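Putative GH105 family protein (Salmonella enterica subsp. enterica serovar Paratyphi A, PDB 3QWT) is of unknown function but probably hydrolyses unsaturated uronic acid residues from the ends of oligosaccharides, as enzymes of glycoside hydrolase family 105 do. Local coordinates at residues 121-124 with 125-128; 88-91 with 92-96; 75-78 with 79-82; 106-109 with 110-113. One frame throughout, in Å; residues are numbered along the deposited sequence.

Contact 1 (121-124 with 125-128); sequences RYEE and TRNP
Thr125 folds back onto Arg121 at the C-terminal end of helix 114-125, where this helix of the alpha/alpha toroid leads into an ST turn. Backbone bonds finish the helix. Thr125 N donates to Arg121 O, and Arg126 N donates to Tyr122 O at 2.6 Å. Arg126 then leaves the helix with a positive phi of 60°.

Thr125 OG1 donates to Arg121 O over 3.1 Å and lies above the carbonyl plane, which gives that oxygen a second donor. Thr125 OG1 also accepts from Asn127 N at 3.2 Å, the bond that defines the ST turn.

Arg121 NH1 makes a salt bridge to Glu124 OE1 at 3.0 Å; the oxygen lies in the guanidinium plane but is met from above its own carboxylate. Asp93 takes Arg121 NE, and the Tyr80 hydroxyl bonds Glu124 OE2, tying the helix to its two predecessors in the chain.

Thr125 CG2 leans on Arg121 NH2 at 3.7 Å. Tyr122 has CG opposite its backbone N (chi1 176°), which carries the ring on to Arg126 and Asn127. Arg126 crosses Tyr122 at about a right angle, with CD over one ring face near the rim. Arg126 NE makes a weak bond to Glu123 O at 3.4 Å. Leu184 and Leu131 also pack on the Tyr122 side chain. At the edge of the Tyr122 ring, near its plane, Asn127 O sits 3.3 Å from Tyr122 CD1.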
# COMPACT_ATOMS: atom_id res chain seq x y z
N ARG A 121 19.37 8.43 23.84
CA ARG A 121 20.71 8.84 23.45
C ARG A 121 21.15 8.07 22.21
O ARG A 121 21.78 8.63 21.32
CB ARG A 121 21.71 8.71 24.61
CG ARG A 121 21.47 9.71 25.77
CD ARG A 121 21.67 11.16 25.34
NE ARG A 121 23.06 11.46 24.98
CZ ARG A 121 23.43 12.15 23.90
NH1 ARG A 121 22.52 12.61 23.07
NH2 ARG A 121 24.73 12.36 23.66
N TYR A 122 20.80 6.80 22.14
CA TYR A 122 21.12 6.02 20.95
C TYR A 122 20.38 6.59 19.74
O TYR A 122 20.93 6.66 18.65
CB TYR A 122 20.77 4.55 21.13
CG TYR A 122 21.00 3.74 19.88
CD1 TYR A 122 22.29 3.53 19.39
CD2 TYR A 122 19.93 3.20 19.18
CE1 TYR A 122 22.50 2.81 18.24
CE2 TYR A 122 20.14 2.47 18.03
CZ TYR A 122 21.42 2.28 17.56
OH TYR A 122 21.64 1.54 16.41
N GLU A 123 19.13 6.98 19.95
CA GLU A 123 18.33 7.57 18.89
C GLU A 123 19.03 8.79 18.25
O GLU A 123 19.09 8.90 17.03
CB GLU A 123 16.96 7.97 19.42
CG GLU A 123 16.04 8.58 18.38
CD GLU A 123 14.62 8.77 18.89
OE1 GLU A 123 13.67 8.51 18.13
OE2 GLU A 123 14.46 9.17 20.06
N GLU A 124 19.58 9.69 19.08
CA GLU A 124 20.28 10.88 18.59
C GLU A 124 21.65 10.59 17.98
O GLU A 124 21.99 11.16 16.96
CB GLU A 124 20.48 11.92 19.68
CG GLU A 124 19.29 12.16 20.59
CD GLU A 124 19.64 13.08 21.75
OE1 GLU A 124 19.55 12.62 22.92
OE2 GLU A 124 20.03 14.25 21.48
N THR A 125 22.43 9.71 18.60
CA THR A 125 23.83 9.52 18.22
C THR A 125 24.10 8.26 17.39
O THR A 125 25.09 8.19 16.68
CB THR A 125 24.77 9.46 19.45
OG1 THR A 125 24.59 8.21 20.12
CG2 THR A 125 24.48 10.62 20.42
N ARG A 126 23.24 7.25 17.52
CA ARG A 126 23.46 5.98 16.80
C ARG A 126 24.79 5.31 17.18
O ARG A 126 25.32 4.53 16.41
CB ARG A 126 23.40 6.20 15.28
CG ARG A 126 22.05 6.72 14.80
CD ARG A 126 20.98 5.63 14.93
NE ARG A 126 19.64 6.17 15.11
CZ ARG A 126 18.53 5.43 15.16
NH1 ARG A 126 18.61 4.11 15.04
NH2 ARG A 126 17.35 6.01 15.31
N ASN A 127 25.32 5.65 18.34
CA ASN A 127 26.47 4.96 18.88
C ASN A 127 26.30 3.44 18.91
O ASN A 127 25.49 2.92 19.66
CB ASN A 127 26.76 5.47 20.30
CG ASN A 127 28.11 5.01 20.83
OD1 ASN A 127 28.71 4.05 20.30
ND2 ASN A 127 28.59 5.68 21.88
N PRO A 128 27.08 2.72 18.10
CA PRO A 128 26.87 1.28 17.98
C PRO A 128 27.11 0.57 19.30
O PRO A 128 26.53 -0.49 19.56
CB PRO A 128 27.92 0.83 16.96
CG PRO A 128 28.44 2.08 16.33
CD PRO A 128 28.25 3.17 17.33

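Contact 2 (88-91 with 92-96)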
# COMPACT_ATOMS: atom_id res chain seq x y z
N MSE A 88 23.90 19.13 30.71
CA MSE A 88 23.07 17.95 30.94
C MSE A 88 23.53 16.74 30.13
O MSE A 88 23.55 15.62 30.65
CB MSE A 88 21.61 18.22 30.58
CG MSE A 88 20.96 19.20 31.49
SE MSE A 88 20.83 18.52 33.31
CE MSE A 88 20.36 20.22 34.14
N ARG A 89 23.85 16.96 28.86
CA ARG A 89 24.25 15.86 27.99
C ARG A 89 25.47 15.15 28.58
O ARG A 89 25.47 13.92 28.73
CB ARG A 89 24.57 16.34 26.57
CG ARG A 89 24.77 15.20 25.57
CD ARG A 89 25.96 15.43 24.60
NE ARG A 89 27.11 16.11 25.24
CZ ARG A 89 28.13 15.51 25.86
NH1 ARG A 89 29.10 16.26 26.38
NH2 ARG A 89 28.21 14.19 25.96
N LYS A 90 26.50 15.92 28.92
CA LYS A 90 27.73 15.34 29.42
C LYS A 90 27.48 14.51 30.68
O LYS A 90 27.97 13.39 30.80
CB LYS A 90 28.79 16.41 29.67
CG LYS A 90 29.98 15.93 30.52
CD LYS A 90 31.31 16.28 29.86
CE LYS A 90 32.47 15.63 30.59
NZ LYS A 90 32.44 15.98 32.05
N ILE A 91 26.69 15.04 31.60
CA ILE A 91 26.36 14.30 32.82
C ILE A 91 25.71 12.94 32.51
O ILE A 91 26.05 11.91 33.10
CB ILE A 91 25.44 15.13 33.76
CG1 ILE A 91 26.20 16.33 34.33
CG2 ILE A 91 24.91 14.27 34.90
CD1 ILE A 91 25.32 17.30 35.13
N ILE A 92 24.79 12.93 31.55
CA ILE A 92 24.15 11.69 31.13
C ILE A 92 25.13 10.69 30.51
O ILE A 92 25.25 9.54 30.96
CB ILE A 92 23.04 11.97 30.12
CG1 ILE A 92 21.87 12.65 30.83
CG2 ILE A 92 22.60 10.68 29.41
CD1 ILE A 92 20.94 13.39 29.87
N ASP A 93 25.84 11.14 29.48
CA ASP A 93 26.80 10.27 28.81
C ASP A 93 27.87 9.76 29.78
O ASP A 93 28.25 8.58 29.73
CB ASP A 93 27.41 10.96 27.60
CG ASP A 93 26.39 11.25 26.51
OD1 ASP A 93 25.22 10.80 26.63
OD2 ASP A 93 26.76 11.93 25.53
N ASP A 94 28.33 10.63 30.67
CA ASP A 94 29.32 10.24 31.67
C ASP A 94 28.79 9.13 32.59
O ASP A 94 29.49 8.17 32.85
CB ASP A 94 29.79 11.44 32.50
CG ASP A 94 30.70 12.37 31.72
OD1 ASP A 94 31.19 11.98 30.64
OD2 ASP A 94 30.93 13.50 32.21
N TRP A 95 27.57 9.28 33.09
CA TRP A 95 27.03 8.24 33.95
C TRP A 95 27.07 6.90 33.23
O TRP A 95 27.47 5.89 33.81
CB TRP A 95 25.59 8.55 34.35
CG TRP A 95 25.06 7.61 35.40
CD1 TRP A 95 25.11 7.79 36.76
CD2 TRP A 95 24.41 6.35 35.19
NE1 TRP A 95 24.52 6.73 37.39
CE2 TRP A 95 24.08 5.83 36.46
CE3 TRP A 95 24.06 5.62 34.04
CZ2 TRP A 95 23.42 4.61 36.63
CZ3 TRP A 95 23.40 4.40 34.21
CH2 TRP A 95 23.08 3.91 35.50
N PHE A 96 26.62 6.89 31.98
CA PHE A 96 26.63 5.65 31.21
C PHE A 96 28.03 5.10 30.99
O PHE A 96 28.26 3.91 31.14
CB PHE A 96 25.90 5.81 29.88
CG PHE A 96 24.41 5.76 30.01
CD1 PHE A 96 23.79 4.65 30.55
CD2 PHE A 96 23.63 6.83 29.59
CE1 PHE A 96 22.42 4.60 30.69
CE2 PHE A 96 22.25 6.78 29.72
CZ PHE A 96 21.65 5.67 30.27
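Arg89 bends over Asp93, the residue one turn further along helix 86-102, and the two side chains cross at about a right angle. NH2 of Arg89 makes a salt bridge to Asp93 OD2 at 2.7 Å. The oxygen lies at the guanidinium edge, near its plane, yet is approached from above the carboxylate. The two planes are 54° apart. Bends at chi2 and chi3 (chi3 36°) bring the guanidinium round to the acid. Arg89 NE is bonded to Gln86 OE1.

A second i to i+4 pair runs beside the first. Lys90 NZ makes a salt bridge to Asp94 OD2 at 2.9 Å, on the syn lone pair of that oxygen. The two side chains cross at a slant, and Lys90 CE comes 3.1 Å from the same Asp94 OD2.

The other side of the helix is apolar. Ile92 packs CD1 on the backbone of its own helix, 3.5 Å from Met88 O. Met88, a selenomethionine, and Ile91 face helices 67-83 and 23-37, while Trp95 meets the rings of Trp62 and Trp65.

Each acid thus has a basic partner one turn earlier. Asp93 also has Arg121 at its other oxygen, so two cations would probably favour its ionised form.

Contact 3 (75-78 with 79-82)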
# COMPACT_ATOMS: atom_id res chain seq x y z
N GLY A 75 14.80 12.69 33.94
CA GLY A 75 14.55 14.09 34.24
C GLY A 75 15.57 14.98 33.57
O GLY A 75 15.23 15.97 32.93
N MSE A 76 16.85 14.63 33.71
CA MSE A 76 17.92 15.34 33.01
C MSE A 76 17.69 15.32 31.50
O MSE A 76 17.83 16.36 30.84
CB MSE A 76 19.27 14.70 33.32
CG MSE A 76 19.76 14.94 34.73
SE MSE A 76 21.55 14.16 35.00
CE MSE A 76 21.72 14.51 36.92
N TYR A 77 17.34 14.15 30.96
CA TYR A 77 17.19 14.04 29.52
C TYR A 77 16.14 15.04 29.06
O TYR A 77 16.35 15.77 28.10
CB TYR A 77 16.82 12.63 29.05
CG TYR A 77 16.67 12.61 27.55
CD1 TYR A 77 17.79 12.69 26.74
CD2 TYR A 77 15.41 12.60 26.95
CE1 TYR A 77 17.68 12.72 25.36
CE2 TYR A 77 15.29 12.64 25.56
CZ TYR A 77 16.43 12.70 24.78
OH TYR A 77 16.35 12.74 23.41
N HIS A 78 15.01 15.06 29.76
CA HIS A 78 13.93 16.00 29.45
C HIS A 78 14.44 17.43 29.27
O HIS A 78 14.23 18.05 28.23
CB HIS A 78 12.81 15.92 30.50
CG HIS A 78 11.75 14.92 30.16
ND1 HIS A 78 10.55 15.27 29.60
CD2 HIS A 78 11.74 13.57 30.26
CE1 HIS A 78 9.83 14.18 29.37
NE2 HIS A 78 10.53 13.14 29.76
N TYR A 79 15.13 17.94 30.29
CA TYR A 79 15.74 19.25 30.15
C TYR A 79 16.63 19.33 28.91
O TYR A 79 16.50 20.26 28.11
CB TYR A 79 16.51 19.64 31.41
CG TYR A 79 16.86 21.12 31.43
CD1 TYR A 79 15.89 22.08 31.68
CD2 TYR A 79 18.17 21.56 31.18
CE1 TYR A 79 16.19 23.43 31.69
CE2 TYR A 79 18.48 22.91 31.19
CZ TYR A 79 17.48 23.84 31.45
OH TYR A 79 17.76 25.19 31.46
N TYR A 80 17.51 18.35 28.74
CA TYR A 80 18.42 18.37 27.59
C TYR A 80 17.62 18.40 26.29
O TYR A 80 17.90 19.18 25.38
CB TYR A 80 19.37 17.16 27.59
CG TYR A 80 19.99 16.92 26.23
CD1 TYR A 80 20.91 17.82 25.70
CD2 TYR A 80 19.63 15.84 25.46
CE1 TYR A 80 21.48 17.62 24.44
CE2 TYR A 80 20.18 15.64 24.21
CZ TYR A 80 21.10 16.53 23.70
OH TYR A 80 21.65 16.33 22.46
N GLN A 81 16.62 17.54 26.20
CA GLN A 81 15.83 17.43 24.98
C GLN A 81 15.20 18.76 24.57
O GLN A 81 15.16 19.10 23.40
CB GLN A 81 14.76 16.36 25.15
CG GLN A 81 13.87 16.17 23.92
CD GLN A 81 12.86 15.05 24.12
OE1 GLN A 81 12.02 15.12 25.03
NE2 GLN A 81 12.96 14.00 23.30
N GLN A 82 14.71 19.52 25.56
CA GLN A 82 14.04 20.80 25.30
C GLN A 82 14.98 21.95 24.95
O GLN A 82 14.67 22.75 24.07
CB GLN A 82 13.17 21.19 26.50
CG GLN A 82 12.41 22.49 26.33
CD GLN A 82 11.88 23.01 27.66
OE1 GLN A 82 12.42 23.96 28.21
NE2 GLN A 82 10.85 22.37 28.19
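Tyr77 and Tyr80 form the tight, buried part of this contact on helix 67-83. Both carry CG anti to the backbone N (Tyr77 chi1 180°), which sends their rings off the same flank. Tyr77 CE1 touches Tyr80 CD2 at 3.7 Å and lies at the edge of the Tyr80 ring. The planes are 57° apart, so the pair is oblique. Beneath the rings Tyr80 N bonds Met76 O at 2.9 Å. Beyond the rings, both hydroxyls point to Glu124 of helix 114-125, the Tyr77 bond being weak.

The looser side belongs to Gln81, which is exposed. Gln81 CB makes an off-centre CH-pi contact, 4.2 Å from the centroid of the Tyr77 ring. The extended chain then carries the amide past the ring to its edge, where Gln81 NE2 comes within 3.5 Å of Tyr77 CE2. His78 is partly exposed. Its ring meets Tyr74 and Tyr302 edge-to-face, and a glycerol, likely a crystallisation additive, lies about 3 Å from its side chain.

Elsewhere the helix is well covered. Selenomethionine Met76 and Tyr79 pack on helices 23-37 and 86-102. Tyr79 also meets helix 363-377, so helix 67-83 is held against all three as one helix of the alpha/alpha toroid.

Contact 4 (106-109 with 110-113); sequences TKNV and NTMA
Thr111 turns its side chain back on the loop that precedes it. Thr111 CB lies 3.5 Å from Thr106 O. From CB, Thr111 OG1 takes the place between the backbone N and the carbonyl carbon (chi1 59°) and donates to Thr106 O at 2.8 Å. This bond lies in the carbonyl plane, on a lone pair. The same OG1 accepts weakly from Asn108 N. The other branch, Thr111 CG2, reaches Asn108 ND2 at 3.6 Å, and the two side chains cross at about a right angle.

Asn108 answers with its own side chain. Asn108 OD1 accepts from Thr111 N at 2.9 Å over a fairly straight bond, the donor standing above the amide plane. Asn110 N adds a weak bond to this oxygen, as in an Asx turn. Side chains of Thr111 and Asn108 thus each bond the backbone of the other segment. Asn110 to Ala113 form a type I beta turn, which leads into helix 114-125.

Lys107 NZ bonds Phe381 O of a second subunit. Asn110 ND2 bonds a glycerol, a possible mark of a pocket. Thr111 and selenomethionine Met112 rest on helix 131-143, through Trp137 and Trp140, while Val109 and Asn110 pack on helix 170-184.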
# COMPACT_ATOMS: atom_id res chain seq x y z
N THR A 106 23.24 -6.58 37.68
CA THR A 106 22.28 -7.65 37.41
C THR A 106 20.93 -7.09 36.97
O THR A 106 20.60 -5.96 37.28
CB THR A 106 22.09 -8.58 38.64
OG1 THR A 106 21.82 -7.79 39.79
CG2 THR A 106 23.37 -9.42 38.88
N LYS A 107 20.16 -7.90 36.24
CA LYS A 107 18.92 -7.45 35.62
C LYS A 107 17.68 -7.65 36.50
O LYS A 107 17.47 -8.72 37.06
CB LYS A 107 18.70 -8.15 34.27
CG LYS A 107 19.79 -7.86 33.23
CD LYS A 107 19.37 -8.37 31.84
CE LYS A 107 20.50 -8.21 30.82
NZ LYS A 107 21.62 -9.17 31.09
N ASN A 108 16.87 -6.61 36.58
CA ASN A 108 15.60 -6.66 37.31
C ASN A 108 14.74 -5.46 36.96
O ASN A 108 15.17 -4.58 36.20
CB ASN A 108 15.85 -6.72 38.82
CG ASN A 108 16.66 -5.53 39.32
OD1 ASN A 108 16.22 -4.38 39.22
ND2 ASN A 108 17.84 -5.82 39.87
N VAL A 109 13.53 -5.40 37.52
CA VAL A 109 12.57 -4.36 37.15
C VAL A 109 13.19 -2.97 37.29
O VAL A 109 12.93 -2.09 36.47
CB VAL A 109 11.25 -4.47 37.95
CG1 VAL A 109 11.46 -4.11 39.43
CG2 VAL A 109 10.18 -3.58 37.34
N ASN A 110 14.04 -2.79 38.30
CA ASN A 110 14.63 -1.48 38.62
C ASN A 110 15.89 -1.09 37.87
O ASN A 110 16.03 0.04 37.39
CB ASN A 110 14.86 -1.34 40.12
CG ASN A 110 13.55 -1.28 40.90
OD1 ASN A 110 12.55 -0.77 40.40
ND2 ASN A 110 13.56 -1.80 42.13
N THR A 111 16.83 -2.01 37.75
CA THR A 111 18.06 -1.70 37.03
C THR A 111 17.81 -1.47 35.52
O THR A 111 18.69 -1.02 34.78
CB THR A 111 19.11 -2.80 37.25
OG1 THR A 111 18.59 -4.06 36.81
CG2 THR A 111 19.50 -2.88 38.75
N MSE A 112 16.58 -1.75 35.08
CA MSE A 112 16.13 -1.51 33.70
C MSE A 112 15.95 -0.03 33.39
O MSE A 112 16.24 0.43 32.28
CB MSE A 112 14.81 -2.27 33.45
CG MSE A 112 14.14 -2.02 32.10
SE MSE A 112 15.03 -2.94 30.58
CE MSE A 112 14.86 -4.73 31.21
N ALA A 113 15.48 0.73 34.38
CA ALA A 113 15.07 2.13 34.19
C ALA A 113 16.02 2.99 33.38
O ALA A 113 15.57 3.74 32.51
CB ALA A 113 14.77 2.79 35.54

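Along the chain the order is contact 3, contact 2, contact 4, contact 1. They lie on helix 67-83, helix 86-102, the loop before helix 114-125, and the end of that helix. Contacts 1, 2 and 3 touch one another, with centres 11 to 16 Å apart. A salt bridge joins contacts 1 and 2. Ile91 CG2 of contact 2 packs on Met76 SE of contact 3. Three consecutive helices of the toroid are thus joined by polar and apolar links on one side of the chain's centre. Contact 4 touches none of the others; its nearest atoms are about 7 Å from contact 2. It shapes the entry to the helix that contact 1 ends.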